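PDB 1XP4: D-alanyl-D-alanine carboxypeptidase from Streptococcus pneumoniae R6, which probably removes the terminal D-alanine from cell-wall peptide precursors as a serine-type carboxypeptidase, and is regarded as a regulatory factor of peptidoglycan synthesis. Local coordinates for residues 58-63 with 114-119; 64-69 with 94-99. All coordinates share one frame; numbering follows the deposited sequence.

Contact 1 (58-63 with 114-119)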
ATOM      1  N   GLY A  58       1.132   2.198 -21.129  1.00 12.85           N
ATOM      2  CA  GLY A  58       1.707   3.030 -22.168  1.00 13.57           C
ATOM      3  C   GLY A  58       0.854   4.168 -22.715  1.00 15.99           C
ATOM      4  O   GLY A  58       1.347   4.959 -23.525  1.00 18.20           O
ATOM      5  N   SER A  59      -0.408   4.264 -22.294  1.00 12.72           N
ATOM      6  CA  SER A  59      -1.293   5.323 -22.768  1.00 11.84           C
ATOM      7  C   SER A  59      -0.809   6.721 -22.362  1.00 12.83           C
ATOM      8  O   SER A  59      -1.162   7.713 -22.995  1.00 13.75           O
ATOM      9  CB  SER A  59      -2.731   5.080 -22.285  1.00 13.77           C
ATOM     10  OG  SER A  59      -2.798   4.813 -20.897  1.00 16.89           O
ATOM     11  N   ILE A  60      -0.014   6.799 -21.298  1.00 10.41           N
ATOM     12  CA  ILE A  60       0.561   8.068 -20.867  1.00 12.15           C
ATOM     13  C   ILE A  60       1.995   7.780 -20.461  1.00 12.40           C
ATOM     14  O   ILE A  60       2.366   6.624 -20.272  1.00 11.57           O
ATOM     15  CB  ILE A  60      -0.158   8.704 -19.647  1.00 12.53           C
ATOM     16  CG1 ILE A  60      -0.188   7.722 -18.475  1.00 15.87           C
ATOM     17  CG2 ILE A  60      -1.532   9.163 -20.041  1.00 11.98           C
ATOM     18  CD1 ILE A  60      -0.698   8.319 -17.186  1.00 11.52           C
ATOM     19  N   THR A  61       2.797   8.830 -20.337  1.00 11.36           N
ATOM     20  CA  THR A  61       4.186   8.681 -19.946  1.00 11.84           C
ATOM     21  C   THR A  61       4.477   9.746 -18.910  1.00 13.74           C
ATOM     22  O   THR A  61       3.729  10.715 -18.781  1.00 13.91           O
ATOM     23  CB  THR A  61       5.133   8.888 -21.135  1.00 14.55           C
ATOM     24  OG1 THR A  61       5.072  10.254 -21.564  1.00 18.32           O
ATOM     25  CG2 THR A  61       4.748   7.974 -22.292  1.00 11.37           C
ATOM     26  N   LEU A  62       5.570   9.577 -18.178  1.00 15.07           N
ATOM     27  CA  LEU A  62       5.942  10.528 -17.142  1.00 14.11           C
ATOM     28  C   LEU A  62       6.093  11.967 -17.629  1.00 15.81           C
ATOM     29  O   LEU A  62       5.804  12.901 -16.884  1.00 16.86           O
ATOM     30  CB  LEU A  62       7.232  10.072 -16.453  1.00 11.99           C
ATOM     31  CG  LEU A  62       7.032   8.811 -15.594  1.00 16.07           C
ATOM     32  CD1 LEU A  62       8.350   8.275 -15.097  1.00 12.61           C
ATOM     33  CD2 LEU A  62       6.124   9.137 -14.419  1.00 16.46           C
ATOM     34  N   SER A  63       6.523  12.159 -18.873  1.00 15.85           N
ATOM     35  CA  SER A  63       6.715  13.518 -19.388  1.00 16.56           C
ATOM     36  C   SER A  63       5.532  14.065 -20.177  1.00 18.07           C
ATOM     37  O   SER A  63       5.596  15.167 -20.730  1.00 17.48           O
ATOM     38  CB  SER A  63       7.959  13.569 -20.266  1.00 15.76           C
ATOM     39  OG  SER A  63       7.725  12.912 -21.496  1.00 18.74           O
ATOM     40  N   GLU A 114      -8.818  13.294 -15.310  1.00 13.05           N
ATOM     41  CA  GLU A 114      -9.436  13.715 -16.565  1.00 12.94           C
ATOM     42  C   GLU A 114      -8.562  13.279 -17.728  1.00 13.72           C
ATOM     43  O   GLU A 114      -9.058  12.936 -18.799  1.00 14.12           O
ATOM     44  CB  GLU A 114      -9.604  15.230 -16.613  1.00 11.61           C
ATOM     45  CG  GLU A 114     -10.527  15.791 -15.563  1.00 13.32           C
ATOM     46  CD  GLU A 114     -10.949  17.207 -15.886  1.00 16.54           C
ATOM     47  OE1 GLU A 114     -10.109  17.970 -16.416  1.00 16.09           O
ATOM     48  OE2 GLU A 114     -12.117  17.559 -15.609  1.00 17.98           O
ATOM     49  N   LYS A 115      -7.253  13.297 -17.510  1.00 12.49           N
ATOM     50  CA  LYS A 115      -6.312  12.889 -18.533  1.00 12.13           C
ATOM     51  C   LYS A 115      -6.451  11.404 -18.840  1.00 14.49           C
ATOM     52  O   LYS A 115      -6.350  10.993 -19.996  1.00 16.63           O
ATOM     53  CB  LYS A 115      -4.885  13.162 -18.073  1.00 13.30           C
ATOM     54  CG  LYS A 115      -3.822  12.833 -19.105  1.00 10.72           C
ATOM     55  CD  LYS A 115      -3.977  13.727 -20.325  1.00 11.67           C
ATOM     56  CE  LYS A 115      -2.780  13.630 -21.249  1.00 11.36           C
ATOM     57  NZ  LYS A 115      -2.974  14.439 -22.479  1.00  9.67           N
ATOM     58  N   ILE A 116      -6.687  10.599 -17.806  1.00 14.14           N
ATOM     59  CA  ILE A 116      -6.798   9.156 -17.993  1.00 13.89           C
ATOM     60  C   ILE A 116      -8.177   8.640 -18.394  1.00 14.89           C
ATOM     61  O   ILE A 116      -8.272   7.669 -19.145  1.00 15.91           O
ATOM     62  CB  ILE A 116      -6.326   8.387 -16.717  1.00 13.73           C
ATOM     63  CG1 ILE A 116      -4.858   8.714 -16.426  1.00 10.92           C
ATOM     64  CG2 ILE A 116      -6.466   6.870 -16.914  1.00 11.11           C
ATOM     65  CD1 ILE A 116      -4.279   7.980 -15.231  1.00  5.70           C
ATOM     66  N   ALA A 117      -9.241   9.278 -17.914  1.00 15.46           N
ATOM     67  CA  ALA A 117     -10.591   8.814 -18.233  1.00 16.31           C
ATOM     68  C   ALA A 117     -11.512   9.841 -18.891  1.00 18.74           C
ATOM     69  O   ALA A 117     -12.687   9.551 -19.151  1.00 20.60           O
ATOM     70  CB  ALA A 117     -11.256   8.264 -16.971  1.00 16.64           C
ATOM     71  N   GLY A 118     -10.992  11.036 -19.158  1.00 18.91           N
ATOM     72  CA  GLY A 118     -11.801  12.061 -19.790  1.00 16.55           C
ATOM     73  C   GLY A 118     -12.497  12.933 -18.774  1.00 15.97           C
ATOM     74  O   GLY A 118     -12.565  14.152 -18.920  1.00 19.31           O
ATOM     75  N   SER A 119     -13.021  12.308 -17.733  1.00 15.43           N
ATOM     76  CA  SER A 119     -13.713  13.051 -16.685  1.00 15.15           C
ATOM     77  C   SER A 119     -13.485  12.391 -15.328  1.00 13.34           C
ATOM     78  O   SER A 119     -13.160  11.206 -15.246  1.00 14.00           O
ATOM     79  CB  SER A 119     -15.214  13.108 -16.981  1.00 13.50           C
ATOM     80  OG  SER A 119     -15.805  11.822 -16.898  1.00 12.04           O
TER
HETATM   81  O   HOH W   1      -5.261   6.454 -20.229  1.00 24.08           O
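Ile-60 in the irregular loop 58-63 faces Ile-116 in the last turn of helix 106-117, their CA atoms 8.0 Å apart, and no hydrogen bond links the two backbones directly. At that spacing the side chains must bridge the gap, and the two isoleucines do so methyl to methyl: CD1 of Ile-60 lies 4.1 Å from CD1 of Ile-116. The chains cross at about a right angle, which fits an encounter at their ends rather than along their lengths. On Ile-60, CG1 is placed between the backbone N and the carbonyl carbon (chi1 56°), and the extended second torsion (172°) carries CD1 on toward the helix. Its other branch turns to Lys-115, CG2 lying a loose 4.4 Å from Lys-115 CG, so the lysine's aliphatic part flanks the isoleucine. Polar contact is indirect: a water 3.0 Å from Ser-59 OG gives a weak, long bond to the carbonyl O of Ile-116 at 3.4 Å.

The apolar pair extends beyond the two segments. Ile-60 also rests on Ala-54 and Leu-55 of helix 44-57, while Ile-116 reaches Val-51 of the same helix and Phe-123 of helix 120-133.

Glycines end both helices. Gly-58 and Gly-118 each leave helical angles with positive phi, a backbone conformation suited to glycine. Gly-118 N still donates to Glu-114 O, at 2.7 Å, and Ser-119 then serves as the N-cap of helix 120-133. The contact is plain packing away from the predicted catalytic residues: a glycine-terminated helix and the loop leaving it close against the C-terminal end of a second helix, within the helical part of a penicillin-binding, serine beta-lactamase-like fold.

Contact 2 (64-69 with 94-99)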
ATOM      1  N   THR A  64       4.452  13.293 -20.234  1.00 19.79           N
ATOM      2  CA  THR A  64       3.259  13.702 -20.963  1.00 19.68           C
ATOM      3  C   THR A  64       2.627  14.969 -20.384  1.00 19.50           C
ATOM      4  O   THR A  64       2.314  15.035 -19.194  1.00 17.62           O
ATOM      5  CB  THR A  64       2.176  12.585 -20.956  1.00 22.13           C
ATOM      6  OG1 THR A  64       2.695  11.395 -21.568  1.00 23.34           O
ATOM      7  CG2 THR A  64       0.925  13.043 -21.712  1.00 19.74           C
ATOM      8  N   PRO A  65       2.457  16.002 -21.220  1.00 20.26           N
ATOM      9  CA  PRO A  65       1.851  17.274 -20.808  1.00 20.28           C
ATOM     10  C   PRO A  65       0.371  17.054 -20.488  1.00 18.61           C
ATOM     11  O   PRO A  65      -0.340  16.390 -21.249  1.00 20.40           O
ATOM     12  CB  PRO A  65       2.035  18.155 -22.040  1.00 19.21           C
ATOM     13  CG  PRO A  65       3.304  17.642 -22.620  1.00 21.31           C
ATOM     14  CD  PRO A  65       3.132  16.146 -22.520  1.00 20.43           C
ATOM     15  N   VAL A  66      -0.089  17.604 -19.369  1.00 16.23           N
ATOM     16  CA  VAL A  66      -1.486  17.455 -18.973  1.00 14.96           C
ATOM     17  C   VAL A  66      -2.131  18.819 -18.755  1.00 14.45           C
ATOM     18  O   VAL A  66      -1.666  19.609 -17.932  1.00 12.91           O
ATOM     19  CB  VAL A  66      -1.631  16.631 -17.664  1.00 14.57           C
ATOM     20  CG1 VAL A  66      -3.096  16.492 -17.298  1.00 13.09           C
ATOM     21  CG2 VAL A  66      -1.024  15.254 -17.839  1.00 17.31           C
ATOM     22  N   ASP A  67      -3.198  19.083 -19.508  1.00 13.22           N
ATOM     23  CA  ASP A  67      -3.943  20.339 -19.409  1.00 12.37           C
ATOM     24  C   ASP A  67      -4.690  20.385 -18.087  1.00 11.39           C
ATOM     25  O   ASP A  67      -5.053  19.356 -17.523  1.00 10.77           O
ATOM     26  CB  ASP A  67      -4.942  20.461 -20.570  1.00 13.64           C
ATOM     27  CG  ASP A  67      -5.911  21.627 -20.407  1.00 15.20           C
ATOM     28  OD1 ASP A  67      -5.482  22.801 -20.466  1.00 16.36           O
ATOM     29  OD2 ASP A  67      -7.116  21.362 -20.221  1.00 18.14           O
ATOM     30  N   ILE A  68      -4.929  21.590 -17.601  1.00 12.39           N
ATOM     31  CA  ILE A  68      -5.626  21.769 -16.345  1.00 12.29           C
ATOM     32  C   ILE A  68      -6.885  22.604 -16.573  1.00 11.26           C
ATOM     33  O   ILE A  68      -6.840  23.821 -16.572  1.00 14.29           O
ATOM     34  CB  ILE A  68      -4.646  22.388 -15.334  1.00 10.00           C
ATOM     35  CG1 ILE A  68      -3.562  21.344 -15.051  1.00 11.36           C
ATOM     36  CG2 ILE A  68      -5.352  22.786 -14.054  1.00 11.06           C
ATOM     37  CD1 ILE A  68      -2.435  21.815 -14.203  1.00 17.34           C
ATOM     38  N   SER A  69      -8.006  21.919 -16.775  1.00 12.58           N
ATOM     39  CA  SER A  69      -9.291  22.565 -17.054  1.00 15.03           C
ATOM     40  C   SER A  69      -9.831  23.499 -15.978  1.00 14.03           C
ATOM     41  O   SER A  69      -9.315  23.552 -14.863  1.00 12.64           O
ATOM     42  CB  SER A  69     -10.359  21.513 -17.386  1.00 13.38           C
ATOM     43  OG  SER A  69     -10.571  20.633 -16.300  1.00 11.29           O
ATOM     44  N   GLU A  94       4.375  13.309 -14.318  1.00 15.89           N
ATOM     45  CA  GLU A  94       5.290  13.153 -13.200  1.00 17.82           C
ATOM     46  C   GLU A  94       5.151  14.337 -12.252  1.00 18.16           C
ATOM     47  O   GLU A  94       5.206  14.183 -11.033  1.00 21.32           O
ATOM     48  CB  GLU A  94       6.735  13.052 -13.709  1.00 18.68           C
ATOM     49  CG  GLU A  94       7.792  12.903 -12.613  1.00 23.82           C
ATOM     50  CD  GLU A  94       9.201  12.681 -13.161  1.00 27.17           C
ATOM     51  OE1 GLU A  94       9.688  13.534 -13.934  1.00 30.71           O
ATOM     52  OE2 GLU A  94       9.828  11.655 -12.818  1.00 29.35           O
ATOM     53  N   GLU A  95       4.962  15.524 -12.807  1.00 17.02           N
ATOM     54  CA  GLU A  95       4.830  16.701 -11.969  1.00 18.85           C
ATOM     55  C   GLU A  95       3.578  16.626 -11.103  1.00 18.25           C
ATOM     56  O   GLU A  95       3.629  16.891  -9.897  1.00 16.46           O
ATOM     57  CB  GLU A  95       4.826  17.963 -12.835  1.00 20.19           C
ATOM     58  CG  GLU A  95       6.118  18.131 -13.617  1.00 22.21           C
ATOM     59  CD  GLU A  95       6.241  19.486 -14.279  1.00 26.29           C
ATOM     60  OE1 GLU A  95       5.409  19.803 -15.162  1.00 21.79           O
ATOM     61  OE2 GLU A  95       7.180  20.233 -13.911  1.00 26.08           O
ATOM     62  N   LEU A  96       2.458  16.254 -11.711  1.00 17.31           N
ATOM     63  CA  LEU A  96       1.207  16.137 -10.971  1.00 17.26           C
ATOM     64  C   LEU A  96       1.288  14.989  -9.970  1.00 17.71           C
ATOM     65  O   LEU A  96       0.812  15.096  -8.839  1.00 18.53           O
ATOM     66  CB  LEU A  96       0.047  15.914 -11.934  1.00 15.20           C
ATOM     67  CG  LEU A  96      -0.188  17.068 -12.904  1.00 13.45           C
ATOM     68  CD1 LEU A  96      -1.296  16.694 -13.872  1.00 13.44           C
ATOM     69  CD2 LEU A  96      -0.542  18.332 -12.123  1.00 15.20           C
ATOM     70  N   LEU A  97       1.900  13.892 -10.392  1.00 17.59           N
ATOM     71  CA  LEU A  97       2.057  12.737  -9.527  1.00 20.33           C
ATOM     72  C   LEU A  97       2.817  13.147  -8.269  1.00 20.74           C
ATOM     73  O   LEU A  97       2.445  12.791  -7.151  1.00 22.65           O
ATOM     74  CB  LEU A  97       2.838  11.650 -10.255  1.00 20.79           C
ATOM     75  CG  LEU A  97       2.182  10.278 -10.339  1.00 22.23           C
ATOM     76  CD1 LEU A  97       3.138   9.334 -11.057  1.00 22.94           C
ATOM     77  CD2 LEU A  97       1.850   9.768  -8.947  1.00 23.62           C
ATOM     78  N   GLU A  98       3.890  13.897  -8.464  1.00 19.69           N
ATOM     79  CA  GLU A  98       4.699  14.353  -7.351  1.00 20.20           C
ATOM     80  C   GLU A  98       3.852  15.301  -6.500  1.00 19.46           C
ATOM     81  O   GLU A  98       3.826  15.185  -5.276  1.00 20.86           O
ATOM     82  CB  GLU A  98       5.951  15.065  -7.879  1.00 22.59           C
ATOM     83  CG  GLU A  98       7.145  15.043  -6.934  1.00 22.11           C
ATOM     84  CD  GLU A  98       8.388  14.446  -7.577  1.00 23.85           C
ATOM     85  OE1 GLU A  98       8.292  13.346  -8.160  1.00 24.28           O
ATOM     86  OE2 GLU A  98       9.467  15.068  -7.495  1.00 25.28           O
ATOM     87  N   ALA A  99       3.150  16.226  -7.152  1.00 17.48           N
ATOM     88  CA  ALA A  99       2.300  17.183  -6.446  1.00 15.18           C
ATOM     89  C   ALA A  99       1.183  16.472  -5.668  1.00 15.98           C
ATOM     90  O   ALA A  99       0.838  16.873  -4.552  1.00 17.07           O
ATOM     91  CB  ALA A  99       1.706  18.175  -7.427  1.00  9.43           C
TER
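Leu-96 of helix 93-103 meets Val-66 and Ile-68 of segment 64-69 with its two methyl branches, one for each partner. CD1 takes Val-66, lying 3.8 Å from Val-66 CB and 3.9 Å from Val-66 CG1, so the methyl sits over the branch point and one arm of the valine. CD2 faces the end of Ile-68, whose CD1 is 4.5 Å away, a looser approach. The long axes of Val-66 and Leu-96 are oblique to each other.

Alternation along the extended chain accounts for the selection: Val-66 and Ile-68 direct their CB atoms to the helix, whereas Pro-65 and Asp-67 turn theirs the other way. On Leu-96, CG stands beside the backbone N and anti to the carbonyl carbon (chi1 -63°), which sends the branched end out from the helix to the strand.

In the next shell, Leu-96 is enclosed by Tyr-91, Ala-111, Leu-112 and Phe-198. Val-66 packs on Lys-115, and Ile-68 on Met-86 and Tyr-91; all three touching residues are buried. Backbone bonds of Val-66 with Tyr-91 and of Ile-68 with Arg-89 fix the extended segment against its antiparallel neighbour. The helix start is held by Glu-95, whose OE1 accepts from Thr-92 N, the bond that forms one half of a capping box. Further on, Glu-98 makes a salt bridge to Lys-193.

The side chain of Leu-96 is about 10 Å from that of Lys-44, the predicted proton acceptor, a short way from the predicted active site. The pattern is that of a two-stranded antiparallel ribbon, 65-67 with 90-92, whose apolar side packs on the helix directly following its second strand.

How the contacts relate
Contacts 1 and 2 have centres 9 Å apart, both within the carboxypeptidase domain. Along the chain the order is 58-63, 64-69, 94-99, 114-119, so contact 2 falls wholly between the halves of contact 1, and the first two segments are continuous. Helices 93-103 and 106-117, which supply the other halves, are also consecutive. Two probable hydrogen bonds cross between the contacts: Glu-114 OE1 to Ser-69 OG at 2.7 Å, and Leu-62 O to Glu-94 N at 3.0 Å. One chain passage, 58-69, is therefore packed against two successive helices. Of the two, only contact 2 approaches the predicted catalytic centre, through Leu-96; contact 1 lies farther out.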